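Local coordinates for Mll8374 protein (Mesorhizobium loti, PDB 3B5E) that probably hydrolyses carboxylic ester bonds, as an alpha/beta-hydrolase of the carboxylesterase type with a likely serine nucleophile, at residues E31-L36 / R52-A57; T114-S119 / A207-W212; L141-P146 / A167-Y172; I163-A168 / P174-L179; R193-G198 / D203-I208. All coordinates share one frame; numbering follows the deposited sequence. Where two conformers were deposited one is given.

Contact 1 of 5, residues E31-L36 / R52-A57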
# COMPACT_ATOMS: atom_id res chain seq x y z
N GLU A 31 12.88 3.80 -10.39
CA GLU A 31 11.62 3.43 -9.81
C GLU A 31 11.76 3.24 -8.31
O GLU A 31 12.81 2.81 -7.82
CB GLU A 31 11.09 2.14 -10.42
CG GLU A 31 10.91 2.18 -11.96
CD GLU A 31 10.11 3.39 -12.48
OE1 GLU A 31 9.05 3.71 -11.89
OE2 GLU A 31 10.54 4.00 -13.50
N CYS A 32 10.67 3.56 -7.62
CA CYS A 32 10.56 3.44 -6.19
C CYS A 32 9.30 2.62 -5.88
O CYS A 32 8.34 2.63 -6.65
CB CYS A 32 10.45 4.83 -5.59
SG CYS A 32 10.36 4.86 -3.82
N LEU A 33 9.34 1.88 -4.77
CA LEU A 33 8.15 1.27 -4.18
C LEU A 33 8.08 1.67 -2.71
O LEU A 33 9.04 1.46 -1.94
CB LEU A 33 8.19 -0.26 -4.24
CG LEU A 33 7.80 -1.04 -5.51
CD1 LEU A 33 8.61 -0.60 -6.70
CD2 LEU A 33 8.01 -2.54 -5.26
N PHE A 34 6.94 2.24 -2.33
CA PHE A 34 6.55 2.38 -0.93
C PHE A 34 5.81 1.11 -0.52
O PHE A 34 4.88 0.69 -1.23
CB PHE A 34 5.62 3.57 -0.71
CG PHE A 34 6.31 4.90 -0.76
CD1 PHE A 34 6.68 5.47 -1.97
CD2 PHE A 34 6.55 5.60 0.41
CE1 PHE A 34 7.31 6.72 -2.01
CE2 PHE A 34 7.16 6.85 0.37
CZ PHE A 34 7.53 7.41 -0.84
N LEU A 35 6.27 0.49 0.56
CA LEU A 35 5.74 -0.77 1.06
C LEU A 35 5.03 -0.54 2.39
O LEU A 35 5.61 0.06 3.31
CB LEU A 35 6.86 -1.79 1.23
CG LEU A 35 7.87 -2.00 0.12
CD1 LEU A 35 8.88 -3.08 0.59
CD2 LEU A 35 7.20 -2.41 -1.15
N LEU A 36 3.77 -1.01 2.48
CA LEU A 36 2.97 -0.92 3.70
C LEU A 36 2.45 -2.30 4.09
O LEU A 36 1.52 -2.84 3.48
CB LEU A 36 1.80 0.06 3.54
CG LEU A 36 2.12 1.54 3.30
CD1 LEU A 36 2.44 1.82 1.80
CD2 LEU A 36 1.03 2.51 3.81
N ARG A 52 11.47 -9.50 -5.34
CA ARG A 52 11.03 -10.36 -6.44
C ARG A 52 10.40 -9.49 -7.53
O ARG A 52 10.66 -9.70 -8.72
CB ARG A 52 10.06 -11.45 -5.95
CG ARG A 52 10.66 -12.38 -4.87
CD ARG A 52 9.86 -13.68 -4.63
NE ARG A 52 8.65 -13.53 -3.81
CZ ARG A 52 8.57 -13.72 -2.49
NH1 ARG A 52 9.64 -14.05 -1.76
NH2 ARG A 52 7.40 -13.57 -1.88
N ILE A 53 9.59 -8.51 -7.13
CA ILE A 53 8.88 -7.63 -8.08
C ILE A 53 9.85 -6.71 -8.85
O ILE A 53 9.75 -6.60 -10.07
CB ILE A 53 7.79 -6.79 -7.40
CG1 ILE A 53 6.67 -7.70 -6.88
CG2 ILE A 53 7.19 -5.72 -8.35
CD1 ILE A 53 5.71 -7.05 -5.89
N ALA A 54 10.75 -6.06 -8.12
CA ALA A 54 11.59 -5.01 -8.69
C ALA A 54 12.94 -5.02 -7.96
O ALA A 54 13.19 -4.23 -7.06
CB ALA A 54 10.93 -3.67 -8.56
N PRO A 55 13.82 -5.95 -8.34
CA PRO A 55 15.07 -6.11 -7.58
C PRO A 55 16.03 -4.91 -7.48
O PRO A 55 16.97 -4.97 -6.67
CB PRO A 55 15.77 -7.28 -8.28
CG PRO A 55 15.05 -7.50 -9.53
CD PRO A 55 13.71 -6.89 -9.47
N THR A 56 15.84 -3.90 -8.31
CA THR A 56 16.73 -2.73 -8.32
C THR A 56 16.00 -1.42 -8.00
O THR A 56 16.61 -0.36 -8.03
CB THR A 56 17.48 -2.60 -9.66
OG1 THR A 56 16.58 -2.33 -10.73
CG2 THR A 56 18.35 -3.87 -9.96
N ALA A 57 14.71 -1.51 -7.66
CA ALA A 57 13.96 -0.37 -7.20
C ALA A 57 14.41 0.08 -5.81
O ALA A 57 14.84 -0.73 -4.98
CB ALA A 57 12.40 -0.67 -7.18
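Leu33, near the start of strand 32-36, and Glu31, just before it, meet the turn that follows helix 47-53. The apolar part of the contact is carried by one methyl group: Leu33 CD1 lies 3.8 Å from Ala57 CB and, a little farther off, 4.3 Å from Ala54 CB. Leu33 CG stands anti to its own carbonyl carbon (chi1 -81°), and from there the CD1 branch reaches both alanine methyls. Ile53, whose side chain also faces the strand, belongs more to helix 203-214, where it packs on Ala206 and Val209.

These pieces form a beta-alpha-beta crossover of strand 32-36, helix 47-53 and strand 58-62, part of the parallel core of the alpha/beta-hydrolase sheet. Ala54 is the first residue to leave the helix, and a type I turn from Ala54 to Ala57 brings the chain round into the next strand. The turn is closed by Ala57 N to Ala54 O at 3.2 Å.

The backbones meet in one bent CA-H...O contact: Ala57 CA lies 3.4 Å from Glu31 O, with 124° at the hydrogen. The Ala57 methyl sits close to the same oxygen, Ala57 CB to Glu31 O being 3.6 Å. Just beyond, backbone hydrogen bonds join Glu31 and Leu33 to Thr58. The carboxylate of Glu31 turns away from the turn, and its OE2 is hydrogen-bonded to His112 ND1.

Contact 2 of 5, residues T114-S119 / A207-W212. With EDO (1,2-ethanediol), chain I.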
# COMPACT_ATOMS: atom_id res chain seq x y z
N THR A 114 5.34 3.47 -6.94
CA THR A 114 4.18 2.60 -6.72
C THR A 114 4.02 2.42 -5.24
O THR A 114 5.01 2.26 -4.51
CB THR A 114 4.36 1.19 -7.33
OG1 THR A 114 4.58 1.33 -8.73
CG2 THR A 114 3.09 0.28 -7.08
N PHE A 115 2.77 2.47 -4.80
CA PHE A 115 2.42 2.23 -3.41
C PHE A 115 1.88 0.79 -3.34
O PHE A 115 0.84 0.51 -3.89
CB PHE A 115 1.43 3.28 -2.92
CG PHE A 115 2.05 4.63 -2.74
CD1 PHE A 115 2.40 5.40 -3.85
CD2 PHE A 115 2.35 5.11 -1.46
CE1 PHE A 115 3.00 6.65 -3.68
CE2 PHE A 115 2.96 6.34 -1.30
CZ PHE A 115 3.29 7.12 -2.41
N LEU A 116 2.62 -0.08 -2.66
CA LEU A 116 2.30 -1.51 -2.51
C LEU A 116 1.93 -1.81 -1.05
O LEU A 116 2.81 -1.79 -0.17
CB LEU A 116 3.49 -2.37 -2.98
CG LEU A 116 3.45 -3.90 -2.75
CD1 LEU A 116 2.38 -4.59 -3.64
CD2 LEU A 116 4.83 -4.56 -2.92
N GLY A 117 0.65 -2.12 -0.81
CA GLY A 117 0.14 -2.43 0.52
C GLY A 117 -0.44 -3.83 0.58
O GLY A 117 -0.98 -4.36 -0.41
N TYR A 118 -0.30 -4.43 1.74
CA TYR A 118 -0.93 -5.70 2.08
C TYR A 118 -1.94 -5.52 3.19
O TYR A 118 -1.59 -5.07 4.30
CB TYR A 118 0.12 -6.71 2.48
CG TYR A 118 -0.43 -8.03 3.00
CD1 TYR A 118 -1.46 -8.70 2.35
CD2 TYR A 118 0.12 -8.62 4.15
CE1 TYR A 118 -1.94 -9.90 2.82
CE2 TYR A 118 -0.34 -9.81 4.64
CZ TYR A 118 -1.40 -10.44 3.99
OH TYR A 118 -1.85 -11.65 4.46
N SER A 119 -3.20 -5.86 2.86
CA SER A 119 -4.29 -5.95 3.82
C SER A 119 -4.49 -4.56 4.49
O SER A 119 -4.81 -3.60 3.80
CB SER A 119 -4.05 -7.12 4.76
OG SER A 119 -5.25 -7.54 5.36
N ALA A 207 4.37 -12.19 -9.16
CA ALA A 207 4.28 -12.39 -10.59
C ALA A 207 3.28 -11.43 -11.25
O ALA A 207 3.54 -10.82 -12.29
CB ALA A 207 3.91 -13.82 -10.89
N ILE A 208 2.11 -11.31 -10.64
CA ILE A 208 1.09 -10.40 -11.16
C ILE A 208 1.51 -8.93 -11.08
O ILE A 208 1.35 -8.19 -12.05
CB ILE A 208 -0.26 -10.59 -10.45
CG1 ILE A 208 -0.90 -11.93 -10.89
CG2 ILE A 208 -1.21 -9.44 -10.76
CD1 ILE A 208 -2.11 -12.36 -10.03
N VAL A 209 2.03 -8.49 -9.93
CA VAL A 209 2.47 -7.08 -9.79
C VAL A 209 3.53 -6.73 -10.89
O VAL A 209 3.48 -5.69 -11.55
CB VAL A 209 3.01 -6.74 -8.38
CG1 VAL A 209 3.49 -5.26 -8.32
CG2 VAL A 209 1.99 -7.05 -7.27
N ARG A 210 4.48 -7.63 -11.09
CA ARG A 210 5.48 -7.49 -12.14
C ARG A 210 4.90 -7.33 -13.51
O ARG A 210 5.29 -6.42 -14.25
CB ARG A 210 6.38 -8.70 -12.18
CG ARG A 210 7.67 -8.46 -11.60
CD ARG A 210 8.38 -9.75 -11.39
NE ARG A 210 9.13 -10.11 -12.56
CZ ARG A 210 10.28 -9.55 -12.93
NH1 ARG A 210 10.83 -8.57 -12.21
NH2 ARG A 210 10.88 -9.98 -14.03
N GLN A 211 3.97 -8.23 -13.83
CA GLN A 211 3.22 -8.24 -15.11
C GLN A 211 2.42 -6.94 -15.33
O GLN A 211 2.33 -6.42 -16.44
CB GLN A 211 2.29 -9.48 -15.15
CG GLN A 211 3.03 -10.82 -15.43
CD GLN A 211 2.38 -12.13 -14.86
OE1 GLN A 211 1.31 -12.13 -14.22
NE2 GLN A 211 3.06 -13.25 -15.11
N TRP A 212 1.82 -6.45 -14.25
CA TRP A 212 1.05 -5.21 -14.26
C TRP A 212 1.96 -3.99 -14.44
O TRP A 212 1.64 -3.10 -15.23
CB TRP A 212 0.29 -5.10 -12.97
CG TRP A 212 -0.43 -3.85 -12.72
CD1 TRP A 212 -1.61 -3.46 -13.24
CD2 TRP A 212 -0.05 -2.84 -11.79
NE1 TRP A 212 -1.99 -2.24 -12.72
CE2 TRP A 212 -1.04 -1.84 -11.82
CE3 TRP A 212 1.04 -2.68 -10.93
CZ2 TRP A 212 -0.97 -0.69 -11.02
CZ3 TRP A 212 1.11 -1.54 -10.14
CH2 TRP A 212 0.12 -0.57 -10.20
C1 EDO I . -8.43 -6.05 6.23
O1 EDO I . -7.09 -5.83 6.63
C2 EDO I . -8.46 -6.79 4.90
O2 EDO I . -8.27 -5.95 3.74
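Ser119 OG lies 2.8 Å from O1 of a bound 1,2-ethanediol and within hydrogen-bonding reach of His199 NE2. Ser119 follows strand 113-118 at what looks like the nucleophile elbow of an alpha/beta-hydrolase, with positive phi (59°) just before helix 120-131; with His199 and Asp169 it would form the catalytic triad. Earlier in the same strand, the packing on helix 203-214 is purely apolar. Leu116 CD1, in the conformer given, comes within 4.4 Å of Val209 CG2, a loose and tentative methyl-to-methyl contact deep in the protein. Thr114 and Trp212 approach from opposite directions. With chi1 of Thr114 at -58°, OG1 sits beside the backbone N and the methyl is swung out to the helix, where it meets the indole at the edge, near the ring plane. Trp212 also packs on Leu138 and makes a cation-pi interaction with Arg160. The touching atoms of the edge contact are Thr114 CG2 and Trp212 CZ3, 4.1 Å apart.

Contact 3 of 5, residues L141-P146 / A167-Y172; sequences LLRPMP and AADETY. With EDO (1,2-ethanediol), chain I.
The probable Ser-His-Asp triad takes its acid, Asp169, from the loop after strand 160-166, and here that loop faces the end of strand 138-142. Asp169 OD2 lies against the aliphatic part of Arg143, 3.8 Å from Arg143 CD, while its hydrogen bond goes to His199 ND1. The guanidinium is committed elsewhere: NE binds Gly198 O, and NH1 binds Ile164 O and the carboxylate of Asp205. It makes no salt bridge with Asp169.

The other carboxylate oxygen, Asp169 OD1, accepts from Tyr172 N at 3.2 Å in an Asx motif, the donor standing well above the carboxylate plane. Tyr172 in turn meets selenomethionine Met145: Met145 SE lies 3.9 Å from Tyr172 CD1. The line from SE to the ring centroid is 65° off the ring normal, an oblique Met-aromatic contact. Thr171 CG2 covers one ring face over its centre, and C2 of the 1,2-ethanediol lies over the opposite face, toward the rim. The diol also gives a hydrogen bond from its O2 to Arg143 O, 2.7 Å. A water donates to Pro144 O at 2.9 Å and weakly to Tyr172 O.

Behind the contact, Pro144 rests on Ala122 of helix 120-131 and on Leu179 of helix 176-185, while Leu142 packs on Ile164 of the neighbouring strand.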
# COMPACT_ATOMS: atom_id res chain seq x y z
N LEU A 141 -2.71 -3.22 -4.46
CA LEU A 141 -3.46 -3.44 -3.25
C LEU A 141 -3.69 -4.95 -3.10
O LEU A 141 -4.49 -5.55 -3.84
CB LEU A 141 -4.83 -2.73 -3.31
CG LEU A 141 -4.84 -1.21 -3.61
CD1 LEU A 141 -6.25 -0.67 -3.62
CD2 LEU A 141 -3.98 -0.40 -2.66
N LEU A 142 -3.01 -5.56 -2.14
CA LEU A 142 -3.07 -7.01 -1.96
C LEU A 142 -4.04 -7.31 -0.82
O LEU A 142 -3.84 -6.84 0.31
CB LEU A 142 -1.69 -7.57 -1.66
CG LEU A 142 -0.60 -7.26 -2.68
CD1 LEU A 142 0.71 -7.98 -2.29
CD2 LEU A 142 -1.05 -7.59 -4.10
N ARG A 143 -5.09 -8.07 -1.13
CA ARG A 143 -6.16 -8.42 -0.18
C ARG A 143 -6.81 -7.22 0.54
O ARG A 143 -6.90 -7.21 1.76
CB ARG A 143 -5.70 -9.46 0.83
CG ARG A 143 -4.83 -10.57 0.28
CD ARG A 143 -5.58 -11.49 -0.69
NE ARG A 143 -4.66 -12.56 -1.03
CZ ARG A 143 -3.71 -12.47 -1.95
NH1 ARG A 143 -3.58 -11.41 -2.73
NH2 ARG A 143 -2.88 -13.48 -2.12
N PRO A 144 -7.26 -6.19 -0.22
CA PRO A 144 -7.85 -5.00 0.36
C PRO A 144 -9.36 -5.12 0.58
O PRO A 144 -9.98 -6.07 0.15
CB PRO A 144 -7.60 -3.95 -0.73
CG PRO A 144 -7.79 -4.80 -2.00
CD PRO A 144 -7.21 -6.11 -1.70
N MSE A 145 -9.93 -4.13 1.26
CA MSE A 145 -11.36 -3.97 1.44
C MSE A 145 -11.66 -2.50 1.61
O MSE A 145 -10.76 -1.74 1.92
CB MSE A 145 -11.87 -4.79 2.65
CG MSE A 145 -11.43 -4.27 4.01
SE MSE A 145 -12.27 -5.25 5.43
CE MSE A 145 -14.12 -4.67 5.19
N PRO A 146 -12.93 -2.07 1.38
CA PRO A 146 -13.31 -0.71 1.75
C PRO A 146 -13.29 -0.54 3.27
O PRO A 146 -13.69 -1.45 4.00
CB PRO A 146 -14.75 -0.57 1.20
CG PRO A 146 -14.92 -1.72 0.21
CD PRO A 146 -14.05 -2.82 0.78
N ALA A 167 -9.11 -16.12 -3.79
CA ALA A 167 -10.36 -16.96 -3.93
C ALA A 167 -10.67 -17.69 -2.64
O ALA A 167 -11.84 -17.91 -2.31
CB ALA A 167 -10.18 -18.04 -5.07
N ALA A 168 -9.62 -18.06 -1.91
CA ALA A 168 -9.71 -18.84 -0.68
C ALA A 168 -9.74 -17.93 0.55
O ALA A 168 -9.70 -18.40 1.68
CB ALA A 168 -8.53 -19.82 -0.60
N ASP A 169 -9.78 -16.60 0.32
CA ASP A 169 -9.83 -15.60 1.39
C ASP A 169 -11.29 -15.49 1.82
O ASP A 169 -12.05 -14.68 1.34
CB ASP A 169 -9.25 -14.27 0.91
CG ASP A 169 -9.06 -13.25 2.05
OD1 ASP A 169 -9.60 -13.48 3.19
OD2 ASP A 169 -8.37 -12.24 1.79
N GLU A 170 -11.68 -16.40 2.70
CA GLU A 170 -13.07 -16.58 3.09
C GLU A 170 -13.66 -15.34 3.79
O GLU A 170 -14.79 -14.92 3.51
CB GLU A 170 -13.13 -17.79 4.01
CG GLU A 170 -14.49 -18.27 4.40
CD GLU A 170 -14.42 -19.51 5.33
OE1 GLU A 170 -13.48 -19.59 6.18
OE2 GLU A 170 -15.30 -20.39 5.22
N THR A 171 -12.85 -14.71 4.62
CA THR A 171 -13.30 -13.60 5.45
C THR A 171 -13.42 -12.30 4.63
O THR A 171 -14.39 -11.58 4.76
CB THR A 171 -12.33 -13.38 6.65
OG1 THR A 171 -12.24 -14.58 7.42
CG2 THR A 171 -12.79 -12.23 7.57
N TYR A 172 -12.41 -12.01 3.82
CA TYR A 172 -12.28 -10.70 3.17
C TYR A 172 -12.56 -10.66 1.67
O TYR A 172 -12.85 -9.57 1.14
CB TYR A 172 -10.89 -10.15 3.45
CG TYR A 172 -10.68 -9.98 4.92
CD1 TYR A 172 -11.44 -9.06 5.63
CD2 TYR A 172 -9.73 -10.73 5.61
CE1 TYR A 172 -11.30 -8.88 7.00
CE2 TYR A 172 -9.59 -10.57 7.01
CZ TYR A 172 -10.37 -9.63 7.69
OH TYR A 172 -10.24 -9.42 9.04
C1 EDO I . -8.43 -6.05 6.23
O1 EDO I . -7.09 -5.83 6.63
C2 EDO I . -8.46 -6.79 4.90
O2 EDO I . -8.27 -5.95 3.74
O HOH W 1 -9.81 -8.96 0.02

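Contact 4 of 5, residues I163-A168 / P174-L179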
# COMPACT_ATOMS: atom_id res chain seq x y z
N ILE A 163 -5.57 -4.64 -7.90
CA ILE A 163 -6.13 -5.32 -6.74
C ILE A 163 -5.93 -6.81 -6.94
O ILE A 163 -6.20 -7.35 -8.05
CB ILE A 163 -7.65 -4.99 -6.56
CG1 ILE A 163 -7.84 -3.51 -6.20
CG2 ILE A 163 -8.30 -5.95 -5.54
CD1 ILE A 163 -9.29 -3.04 -6.34
N ILE A 164 -5.38 -7.50 -5.92
CA ILE A 164 -5.32 -8.95 -5.96
C ILE A 164 -6.05 -9.54 -4.78
O ILE A 164 -5.65 -9.35 -3.62
CB ILE A 164 -3.90 -9.47 -5.96
CG1 ILE A 164 -3.06 -8.75 -7.01
CG2 ILE A 164 -3.91 -11.03 -6.20
CD1 ILE A 164 -1.66 -9.34 -7.18
N ALA A 165 -7.17 -10.21 -5.09
CA ALA A 165 -8.03 -10.89 -4.15
C ALA A 165 -7.67 -12.35 -4.10
O ALA A 165 -7.27 -12.96 -5.09
CB ALA A 165 -9.51 -10.75 -4.56
N GLY A 166 -7.91 -12.94 -2.94
CA GLY A 166 -7.70 -14.37 -2.83
C GLY A 166 -9.02 -15.14 -2.90
O GLY A 166 -9.92 -14.88 -2.13
N ALA A 167 -9.11 -16.12 -3.79
CA ALA A 167 -10.36 -16.96 -3.93
C ALA A 167 -10.67 -17.69 -2.64
O ALA A 167 -11.84 -17.91 -2.31
CB ALA A 167 -10.18 -18.04 -5.07
N ALA A 168 -9.62 -18.06 -1.91
CA ALA A 168 -9.71 -18.84 -0.68
C ALA A 168 -9.74 -17.93 0.55
O ALA A 168 -9.70 -18.40 1.68
CB ALA A 168 -8.53 -19.82 -0.60
N PRO A 174 -15.25 -11.42 -0.12
CA PRO A 174 -16.53 -10.80 -0.48
C PRO A 174 -16.63 -9.27 -0.61
O PRO A 174 -17.59 -8.77 -1.21
CB PRO A 174 -17.47 -11.25 0.65
CG PRO A 174 -16.85 -12.39 1.26
CD PRO A 174 -15.37 -12.20 1.13
N PHE A 175 -15.65 -8.53 -0.07
CA PHE A 175 -15.69 -7.09 -0.06
C PHE A 175 -14.95 -6.52 -1.25
O PHE A 175 -15.02 -5.32 -1.49
CB PHE A 175 -15.08 -6.52 1.24
CG PHE A 175 -15.65 -7.15 2.48
CD1 PHE A 175 -17.01 -7.03 2.76
CD2 PHE A 175 -14.84 -7.89 3.33
CE1 PHE A 175 -17.56 -7.60 3.88
CE2 PHE A 175 -15.38 -8.46 4.49
CZ PHE A 175 -16.76 -8.32 4.75
N VAL A 176 -14.27 -7.37 -2.03
CA VAL A 176 -13.50 -6.86 -3.16
C VAL A 176 -14.35 -6.22 -4.30
O VAL A 176 -14.00 -5.14 -4.77
CB VAL A 176 -12.44 -7.89 -3.67
CG1 VAL A 176 -11.70 -7.34 -4.91
CG2 VAL A 176 -11.49 -8.17 -2.54
N PRO A 177 -15.49 -6.84 -4.73
CA PRO A 177 -16.31 -6.16 -5.72
C PRO A 177 -16.67 -4.71 -5.35
O PRO A 177 -16.56 -3.82 -6.21
CB PRO A 177 -17.53 -7.08 -5.84
CG PRO A 177 -16.95 -8.43 -5.62
CD PRO A 177 -15.98 -8.22 -4.49
N ALA A 178 -17.02 -4.47 -4.08
CA ALA A 178 -17.39 -3.11 -3.64
C ALA A 178 -16.22 -2.12 -3.84
O ALA A 178 -16.43 -0.98 -4.27
CB ALA A 178 -17.88 -3.13 -2.18
N LEU A 179 -14.99 -2.58 -3.57
CA LEU A 179 -13.81 -1.73 -3.73
C LEU A 179 -13.57 -1.42 -5.20
O LEU A 179 -13.21 -0.30 -5.55
CB LEU A 179 -12.58 -2.39 -3.12
CG LEU A 179 -11.36 -1.48 -2.98
CD1 LEU A 179 -11.64 -0.19 -2.13
CD2 LEU A 179 -10.18 -2.34 -2.47
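Val176 and Ile163 lie alongside each other, pointing opposite ways, a strand residue against the first turn of the helix that follows it. The setting is the beta-alpha-beta unit of strand 160-166, helix 176-185 and strand 189-195, in the parallel part of the alpha/beta-hydrolase sheet; this helix covers one face of the strand.

Both methyls of Val176 are used. CG1, anti to the backbone N (chi1 177°), lies 3.7 Å from Ile163 CG2, and Val176 CG2 turns to the next strand residue on the helix side, reaching Ala165 CB at 3.8 Å. The valine thus straddles two strand positions two residues apart, with Ala165 CB also 4.1 Å from Val176 CG1. Ala165 offers only its methyl, and there the backbones come nearest, Ala165 CA to Val176 CA being 6.9 Å.

One helical turn on, Leu179 takes up the other branch of Ile163. Their side chains lie at a slant to each other, and they touch through terminal methyls. Ile163 therefore splits its two arms between two helix residues: the branch methyl CG2 goes to the valine and the end of the long arm to the leucine. Ile163 also packs on Val180 and Leu183 of this helix, and on Pro144. On the other side of the strand, Ile164 points away and packs on Asp205 and Ile208 of helix 203-214. The leucine contact runs from Ile163 CD1 to Leu179 CD2 at 4.0 Å.

Contact 5 of 5, residues R193-G198 / D203-I208; sequences RIIPSG and DPDAAI
Ile195 turns its whole side chain toward helix 203-214, which runs back nearly antiparallel to strand 189-195, the edge strand of the alpha/beta-hydrolase sheet; the segment axes cross at 152°, 10.4 Å apart. Its CG1 takes the crowded position between backbone N and carbonyl carbon (chi1 60°), which carries CD1 across the start of the helix at about a right angle to Pro204 and Asp205, Ile195 CD1 lying 3.7 Å from Pro204 CB. On the other arm, Ile195 CG2 meets Ile208 CD1, modelled at 3.3 Å, too short to take at face value. Arg193 bends at chi2 (-63°) and runs alongside Ile208, laying one guanidinium face over its CG2; its NE is salt-bridged to Asp191. The carboxylate of Asp205 lies beside Ile195 CD1, but its OD1 is salt-bridged to Arg143 and its OD2 accepts from Gly202 N. A water links Asp205 OD2, to which it donates at 2.9 Å, with Ser197 OG at 2.6 Å.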
# COMPACT_ATOMS: atom_id res chain seq x y z
N ARG A 193 -7.73 -8.82 -9.92
CA ARG A 193 -7.49 -10.26 -10.12
C ARG A 193 -8.01 -11.03 -8.92
O ARG A 193 -8.02 -10.53 -7.79
CB ARG A 193 -5.98 -10.59 -10.25
CG ARG A 193 -5.23 -9.72 -11.19
CD ARG A 193 -5.71 -9.84 -12.61
NE ARG A 193 -4.96 -8.94 -13.47
CZ ARG A 193 -3.81 -9.25 -14.06
NH1 ARG A 193 -3.30 -10.47 -13.97
NH2 ARG A 193 -3.18 -8.35 -14.78
N ILE A 194 -8.44 -12.26 -9.19
CA ILE A 194 -8.70 -13.26 -8.15
C ILE A 194 -7.76 -14.41 -8.43
O ILE A 194 -7.76 -14.92 -9.56
CB ILE A 194 -10.15 -13.81 -8.16
CG1 ILE A 194 -11.20 -12.71 -7.95
CG2 ILE A 194 -10.31 -14.91 -7.10
CD1 ILE A 194 -12.66 -13.10 -8.38
N ILE A 195 -6.97 -14.82 -7.43
CA ILE A 195 -6.01 -15.92 -7.57
C ILE A 195 -6.45 -17.02 -6.61
O ILE A 195 -7.30 -16.76 -5.76
CB ILE A 195 -4.51 -15.45 -7.38
CG1 ILE A 195 -4.24 -14.84 -5.99
CG2 ILE A 195 -4.09 -14.48 -8.50
CD1 ILE A 195 -2.68 -14.70 -5.64
N PRO A 196 -5.97 -18.25 -6.79
CA PRO A 196 -6.44 -19.35 -5.91
C PRO A 196 -6.04 -19.24 -4.43
O PRO A 196 -6.61 -19.94 -3.59
CB PRO A 196 -5.83 -20.61 -6.55
CG PRO A 196 -5.55 -20.18 -8.00
CD PRO A 196 -5.16 -18.75 -7.92
N SER A 197 -5.10 -18.36 -4.13
CA SER A 197 -4.62 -18.13 -2.76
C SER A 197 -5.69 -17.67 -1.79
O SER A 197 -6.77 -17.20 -2.16
CB SER A 197 -3.47 -17.09 -2.78
OG SER A 197 -2.43 -17.63 -3.54
N GLY A 198 -5.39 -17.87 -0.50
CA GLY A 198 -6.17 -17.27 0.55
C GLY A 198 -5.75 -15.85 0.88
O GLY A 198 -5.37 -15.06 0.01
N ASP A 203 4.48 -15.65 -4.00
CA ASP A 203 4.97 -15.56 -5.37
C ASP A 203 3.94 -15.28 -6.46
O ASP A 203 4.24 -14.52 -7.39
CB ASP A 203 5.76 -16.82 -5.75
CG ASP A 203 7.03 -17.01 -4.88
OD1 ASP A 203 7.71 -15.99 -4.55
OD2 ASP A 203 7.32 -18.22 -4.55
N PRO A 204 2.73 -15.89 -6.37
CA PRO A 204 1.71 -15.51 -7.34
C PRO A 204 1.38 -14.02 -7.36
O PRO A 204 1.12 -13.47 -8.43
CB PRO A 204 0.46 -16.32 -6.89
CG PRO A 204 1.01 -17.44 -6.09
CD PRO A 204 2.24 -16.89 -5.41
N ASP A 205 1.40 -13.37 -6.20
CA ASP A 205 1.18 -11.93 -6.13
C ASP A 205 2.29 -11.16 -6.80
O ASP A 205 2.02 -10.26 -7.59
CB ASP A 205 1.01 -11.46 -4.69
CG ASP A 205 -0.14 -12.18 -4.02
OD1 ASP A 205 -1.26 -11.69 -4.24
OD2 ASP A 205 0.06 -13.24 -3.37
N ALA A 206 3.53 -11.55 -6.52
CA ALA A 206 4.70 -10.90 -7.13
C ALA A 206 4.70 -11.00 -8.65
O ALA A 206 4.98 -10.03 -9.34
CB ALA A 206 5.96 -11.51 -6.61
N ALA A 207 4.37 -12.19 -9.16
CA ALA A 207 4.28 -12.39 -10.59
C ALA A 207 3.28 -11.43 -11.25
O ALA A 207 3.54 -10.82 -12.29
CB ALA A 207 3.91 -13.82 -10.89
N ILE A 208 2.11 -11.31 -10.64
CA ILE A 208 1.09 -10.40 -11.16
C ILE A 208 1.51 -8.93 -11.08
O ILE A 208 1.35 -8.19 -12.05
CB ILE A 208 -0.26 -10.59 -10.45
CG1 ILE A 208 -0.90 -11.93 -10.89
CG2 ILE A 208 -1.21 -9.44 -10.76
CD1 ILE A 208 -2.11 -12.36 -10.03
O HOH W 2 -0.35 -16.06 -3.27

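How the contacts relate
All five contacts reach the same seven-stranded sheet. Contacts 2, 3 and 4 are buried, while contacts 1 and 5 are only partly so. Contacts 2 and 4 are apolar where strand meets helix. Contact 3 is mixed: a Met-aromatic contact, a carboxylate against an arginine's aliphatic part, and a water-mediated link. His199, hydrogen-bonded to Asp169 of contact 3 and Ser119 of contact 2, joins the two in the probable triad. Helix 203-214 serves both contacts 2 and 5. Contacts 3 and 4 have centres about 5 Å apart and share Ala167 and Ala168. Contact 1 sets small apolar groups and backbone together at a turn, whereas contact 5 surrounds its apolar packing with charged residues.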